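Local coordinates for 3-oxoacyl-[acyl-carrier-protein] synthase (Arabidopsis thaliana, PDB 2IX4) that catalyses the condensation step of mitochondrial fatty acid synthesis, lengthening an acyl chain by two carbons taken from malonyl-ACP, at residues Arg302-Ser307 against Thr411-Ser416; Asp315-His320 against Arg333-Val338. All coordinates share one frame; numbering follows the deposited sequence.

Contact 1: Arg302-Ser307 against Thr411-Ser416. With K (potassium ion), chain D.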
loop_
_atom_site.group_PDB
_atom_site.type_symbol
_atom_site.label_atom_id
_atom_site.label_comp_id
_atom_site.label_asym_id
_atom_site.label_seq_id
_atom_site.Cartn_x
_atom_site.Cartn_y
_atom_site.Cartn_z
ATOM N N ARG A 302 16.370 8.599 -12.980
ATOM C CA ARG A 302 15.872 7.283 -13.377
ATOM C C ARG A 302 14.693 7.366 -14.343
ATOM O O ARG A 302 14.615 6.586 -15.291
ATOM C CB ARG A 302 15.530 6.441 -12.147
ATOM C CG ARG A 302 16.772 5.815 -11.514
ATOM C CD ARG A 302 16.579 5.471 -10.051
ATOM N NE ARG A 302 17.830 4.995 -9.454
ATOM C CZ ARG A 302 17.967 4.583 -8.196
ATOM N NH1 ARG A 302 16.927 4.578 -7.370
ATOM N NH2 ARG A 302 19.153 4.171 -7.760
ATOM N N ALA A 303 13.793 8.319 -14.106
ATOM C CA ALA A 303 12.667 8.568 -15.007
ATOM C C ALA A 303 13.151 9.043 -16.381
ATOM O O ALA A 303 12.640 8.598 -17.410
ATOM C CB ALA A 303 11.704 9.578 -14.391
ATOM N N LEU A 304 14.142 9.935 -16.383
ATOM C CA LEU A 304 14.782 10.416 -17.613
ATOM C C LEU A 304 15.432 9.287 -18.405
ATOM O O LEU A 304 15.201 9.147 -19.610
ATOM C CB LEU A 304 15.844 11.476 -17.289
ATOM C CG LEU A 304 15.395 12.928 -17.117
ATOM C CD1 LEU A 304 16.503 13.758 -16.479
ATOM C CD2 LEU A 304 14.988 13.519 -18.458
ATOM N N ARG A 305 16.249 8.491 -17.714
ATOM C CA ARG A 305 16.962 7.367 -18.315
ATOM C C ARG A 305 16.017 6.379 -19.007
ATOM O O ARG A 305 16.310 5.909 -20.107
ATOM C CB ARG A 305 17.836 6.667 -17.263
ATOM C CG ARG A 305 18.775 5.573 -17.784
ATOM C CD ARG A 305 19.705 6.055 -18.899
ATOM N NE ARG A 305 19.042 6.026 -20.205
ATOM C CZ ARG A 305 19.630 6.300 -21.368
ATOM N NH1 ARG A 305 20.918 6.628 -21.418
ATOM N NH2 ARG A 305 18.922 6.240 -22.490
ATOM N N GLN A 306 14.883 6.094 -18.368
ATOM C CA GLN A 306 13.864 5.197 -18.922
ATOM C C GLN A 306 13.228 5.731 -20.207
ATOM O O GLN A 306 12.909 4.959 -21.115
ATOM C CB GLN A 306 12.761 4.934 -17.891
ATOM C CG GLN A 306 13.170 4.041 -16.729
ATOM C CD GLN A 306 12.155 4.062 -15.601
ATOM O OE1 GLN A 306 10.949 4.125 -15.840
ATOM N NE2 GLN A 306 12.640 4.011 -14.365
ATOM N N SER A 307 13.042 7.049 -20.270
ATOM C CA SER A 307 12.403 7.692 -21.418
ATOM C C SER A 307 13.369 7.866 -22.586
ATOM O O SER A 307 12.944 8.081 -23.722
ATOM C CB SER A 307 11.830 9.050 -21.011
ATOM O OG SER A 307 12.869 9.941 -20.638
ATOM N N THR A 411 7.033 17.519 -22.990
ATOM C CA THR A 411 7.424 16.628 -21.903
ATOM C C THR A 411 7.128 17.272 -20.546
ATOM O O THR A 411 7.427 18.449 -20.333
ATOM C CB THR A 411 8.924 16.273 -21.974
ATOM O OG1 THR A 411 9.687 17.472 -22.123
ATOM C CG2 THR A 411 9.213 15.354 -23.154
ATOM N N ALA A 412 6.538 16.494 -19.641
ATOM C CA ALA A 412 6.219 16.966 -18.293
ATOM C C ALA A 412 6.581 15.914 -17.253
ATOM O O ALA A 412 6.189 14.754 -17.376
ATOM C CB ALA A 412 4.746 17.339 -18.187
ATOM N N MET A 413 7.335 16.329 -16.239
ATOM C CA MET A 413 7.765 15.445 -15.158
ATOM C C MET A 413 7.126 15.872 -13.837
ATOM O O MET A 413 7.027 17.064 -13.547
ATOM C CB MET A 413 9.296 15.448 -15.049
ATOM C CG MET A 413 9.866 14.613 -13.905
ATOM S SD MET A 413 11.667 14.698 -13.786
ATOM C CE MET A 413 12.146 13.511 -15.037
ATOM N N SER A 414 6.696 14.892 -13.043
ATOM C CA SER A 414 6.049 15.154 -11.759
ATOM C C SER A 414 6.714 14.377 -10.620
ATOM O O SER A 414 6.763 13.148 -10.646
ATOM C CB SER A 414 4.556 14.813 -11.840
ATOM O OG SER A 414 3.881 15.194 -10.649
ATOM N N ASN A 415 7.224 15.109 -9.632
ATOM C CA ASN A 415 7.883 14.524 -8.461
ATOM C C ASN A 415 6.917 14.326 -7.292
ATOM O O ASN A 415 6.076 15.192 -7.030
ATOM C CB ASN A 415 9.027 15.423 -7.997
ATOM C CG ASN A 415 10.147 15.528 -9.014
ATOM O OD1 ASN A 415 10.257 14.712 -9.928
ATOM N ND2 ASN A 415 10.998 16.534 -8.846
ATOM N N SER A 416 7.041 13.197 -6.599
ATOM C CA SER A 416 6.281 12.938 -5.371
ATOM C C SER A 416 7.169 12.240 -4.347
ATOM O O SER A 416 7.694 11.159 -4.614
ATOM C CB SER A 416 5.055 12.077 -5.658
ATOM O OG SER A 416 4.254 12.650 -6.672
HETATM K K K D . 4.422 16.830 -8.232
#

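Contact 2: Asp315-His320 against Arg333-Val338. With K (potassium ion), chain D.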
loop_
_atom_site.group_PDB
_atom_site.type_symbol
_atom_site.label_atom_id
_atom_site.label_comp_id
_atom_site.label_asym_id
_atom_site.label_seq_id
_atom_site.Cartn_x
_atom_site.Cartn_y
_atom_site.Cartn_z
ATOM N N ASP A 315 10.341 20.018 -20.704
ATOM C CA ASP A 315 9.714 21.330 -20.812
ATOM C C ASP A 315 9.162 21.842 -19.486
ATOM O O ASP A 315 9.335 23.018 -19.156
ATOM C CB ASP A 315 8.607 21.309 -21.873
ATOM C CG ASP A 315 9.149 21.154 -23.282
ATOM O OD1 ASP A 315 10.346 21.429 -23.512
ATOM O OD2 ASP A 315 8.369 20.762 -24.170
ATOM N N TYR A 316 8.501 20.961 -18.735
ATOM C CA TYR A 316 7.835 21.350 -17.490
ATOM C C TYR A 316 8.050 20.347 -16.356
ATOM O O TYR A 316 7.958 19.139 -16.557
ATOM C CB TYR A 316 6.332 21.580 -17.722
ATOM C CG TYR A 316 5.545 21.817 -16.447
ATOM C CD1 TYR A 316 5.801 22.933 -15.643
ATOM C CD2 TYR A 316 4.548 20.928 -16.043
ATOM C CE1 TYR A 316 5.089 23.154 -14.464
ATOM C CE2 TYR A 316 3.826 21.141 -14.868
ATOM C CZ TYR A 316 4.105 22.257 -14.084
ATOM O OH TYR A 316 3.403 22.480 -12.919
ATOM N N VAL A 317 8.347 20.867 -15.170
ATOM C CA VAL A 317 8.445 20.049 -13.965
ATOM C C VAL A 317 7.409 20.524 -12.945
ATOM O O VAL A 317 7.434 21.677 -12.512
ATOM C CB VAL A 317 9.872 20.083 -13.349
ATOM C CG1 VAL A 317 9.898 19.407 -11.980
ATOM C CG2 VAL A 317 10.883 19.426 -14.284
ATOM N N ASN A 318 6.482 19.641 -12.588
ATOM C CA ASN A 318 5.587 19.900 -11.472
ATOM C C ASN A 318 6.259 19.392 -10.200
ATOM O O ASN A 318 6.302 18.186 -9.950
ATOM C CB ASN A 318 4.213 19.262 -11.705
ATOM C CG ASN A 318 3.202 19.629 -10.627
ATOM O OD1 ASN A 318 3.206 19.050 -9.541
ATOM N ND2 ASN A 318 2.322 20.576 -10.930
ATOM N N ALA A 319 6.811 20.320 -9.420
ATOM C CA ALA A 319 7.587 19.993 -8.220
ATOM C C ALA A 319 6.712 19.436 -7.103
ATOM O O ALA A 319 5.501 19.687 -7.068
ATOM C CB ALA A 319 8.345 21.225 -7.732
ATOM N N HIS A 320 7.315 18.659 -6.204
ATOM C CA HIS A 320 6.591 18.153 -5.038
ATOM C C HIS A 320 6.329 19.272 -4.040
ATOM O O HIS A 320 5.273 19.303 -3.403
ATOM C CB HIS A 320 7.340 16.994 -4.365
ATOM C CG HIS A 320 6.619 16.418 -3.183
ATOM N ND1 HIS A 320 5.395 15.789 -3.292
ATOM C CD2 HIS A 320 6.941 16.391 -1.868
ATOM C CE1 HIS A 320 4.998 15.396 -2.096
ATOM N NE2 HIS A 320 5.917 15.748 -1.214
ATOM N N ARG A 333 17.329 22.428 -5.023
ATOM C CA ARG A 333 18.728 22.027 -5.158
ATOM C C ARG A 333 18.860 20.817 -6.088
ATOM O O ARG A 333 19.744 20.774 -6.946
ATOM C CB ARG A 333 19.292 21.701 -3.776
ATOM C CG ARG A 333 20.776 21.947 -3.620
ATOM C CD ARG A 333 21.179 21.964 -2.148
ATOM N NE ARG A 333 20.649 23.129 -1.434
ATOM C CZ ARG A 333 19.782 23.076 -0.423
ATOM N NH1 ARG A 333 19.330 21.912 0.028
ATOM N NH2 ARG A 333 19.373 24.201 0.150
ATOM N N ALA A 334 17.958 19.851 -5.921
ATOM C CA ALA A 334 17.933 18.637 -6.733
ATOM C C ALA A 334 17.583 18.917 -8.197
ATOM O O ALA A 334 18.159 18.307 -9.101
ATOM C CB ALA A 334 16.965 17.627 -6.138
ATOM N N ILE A 335 16.643 19.837 -8.423
ATOM C CA ILE A 335 16.282 20.270 -9.778
ATOM C C ILE A 335 17.474 20.959 -10.460
ATOM O O ILE A 335 17.715 20.755 -11.651
ATOM C CB ILE A 335 15.009 21.166 -9.788
ATOM C CG1 ILE A 335 13.782 20.345 -9.380
ATOM C CG2 ILE A 335 14.785 21.797 -11.169
ATOM C CD1 ILE A 335 12.540 21.173 -9.046
ATOM N N LYS A 336 18.223 21.752 -9.696
ATOM C CA LYS A 336 19.466 22.355 -10.182
ATOM C C LYS A 336 20.513 21.316 -10.569
ATOM O O LYS A 336 21.233 21.500 -11.549
ATOM C CB LYS A 336 20.059 23.321 -9.149
ATOM C CG LYS A 336 20.096 24.777 -9.602
ATOM C CD LYS A 336 20.847 25.675 -8.617
ATOM C CE LYS A 336 22.357 25.536 -8.761
ATOM N NZ LYS A 336 23.101 26.528 -7.930
ATOM N N THR A 337 20.602 20.238 -9.794
ATOM C CA THR A 337 21.586 19.179 -10.038
ATOM C C THR A 337 21.244 18.354 -11.286
ATOM O O THR A 337 22.127 18.003 -12.069
ATOM C CB THR A 337 21.748 18.263 -8.796
ATOM O OG1 THR A 337 22.181 19.047 -7.677
ATOM C CG2 THR A 337 22.771 17.156 -9.048
ATOM N N VAL A 338 19.961 18.063 -11.472
ATOM C CA VAL A 338 19.513 17.234 -12.588
ATOM C C VAL A 338 19.540 17.995 -13.918
ATOM O O VAL A 338 19.951 17.451 -14.945
ATOM C CB VAL A 338 18.101 16.648 -12.321
ATOM C CG1 VAL A 338 17.533 15.971 -13.565
ATOM C CG2 VAL A 338 18.151 15.662 -11.162
HETATM K K K D . 4.422 16.830 -8.232
#

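Contact 1: Arg302-Ser307 against Thr411-Ser416
In the thiolase-like fold of this ketoacyl synthase, helix 294-307 packs on one face of the sheet at strand 411-418 through A303, L304 and M413. The contact is small, burying 96 Å², and rests on one methyl group. M413 points from the strand toward the helix, and its chain runs straight out, CG anti to the backbone N (chi1 177°) and SD likewise extended, before bending at chi3 (-81°). The bend lays M413 CE against the helix, 4.0 Å from A303 CB and 3.9 Å from L304 CG. The L304 and M413 side chains cross at about a right angle, and the methyl meets the leucine at its branch point, CG. M300, one turn earlier on the helix, and S425 and L427 on strand 422-429 also touch the methionine. At the helix end, S307 OG turns back to donate to L304 O at 2.7 Å.

The residues flanking M413 face the other side of the sheet. A412 and S414 pack on helix 364-378, and S414 OG, anti to its own N, binds the potassium ion at 3.0 Å. The next residue coordinates the ion through its backbone, N415 O lying 2.6 Å from the metal. The end of R302 leads away from the strand, and its NH1 bonds to Q169 O of the second subunit. Since no hydrogen bond crosses between the segments, helix and strand meet by van der Waals contact alone, while S414 and N415 give oxygens to the ion and the backbone of the strand bonds to Y316, N318, L426 and F428.

Contact 2: Asp315-His320 against Arg333-Val338
A319 and I335 mark the closest backbone approach, their CA atoms 8.8 Å apart, where segment 315-320 runs past helix 325-339. The interface buries 86 Å². V317 and A319, two residues apart, both point toward the helix, and I335 points back at them. With its chi2 extended (167°), the isoleucine presents CD1 as its touching atom: I335 CD1 lies 4.3 Å from V317 CG1 and 4.4 Å from A319 CB, a light apolar contact. Within the helix, R333 O accepts from T337 N and T337 OG1, which approach from opposite faces of the carbonyl plane; the hydroxyl oxygen T337 OG1 stands 3.1 Å from R333 O.

N318 points away from the helix and grips the potassium ion twice, N318 O and N318 OD1 each 2.9 Å from the metal, while A319 O adds a longer ligand at 3.3 Å. The amide is fixed at its other branch as well: N318 ND2 donates to Y316 OH at 3.0 Å, a bent bond (142°) tilted out of the amide plane. A leucine at N318 would probably cost the ion one oxygen ligand and leave the Y316 hydroxyl without this donor. S351 also bonds to Y316 OH. At the end of the segment, H320 N bonds to E331 OE2 on the same helix.

H320, predicted to be an active-site histidine, is the last residue of segment 315-320. Helix 325-339 lies in the connection from strand 316-318 to the parallel, adjacent strand 349-351, so this is the packing of a beta-alpha-beta crossover in the C-terminal half of the thiolase fold.

Contacts 1 and 2, their centres 10 Å apart, meet through neighbouring parallel strands: M413 O lies 2.8 Å from N318 N, and M413 N lies 2.9 Å from Y316 O, both probable hydrogen bonds. M300 of helix 294-307 touches M413 of contact 1 and A334 and V338 of contact 2, bringing the two covering helices together. Segments 315-320 and 411-416 share the potassium ion, whose six ligands are completed by E368 OE1. Just beyond the ion the segments meet again, S416 CA 3.6 Å from H320 ND1. H320, its side chain about 10 Å from that of M413, is predicted to be catalytic, and strand 411-418 ends at G418, which with F419 lines the hexanoic acid pocket.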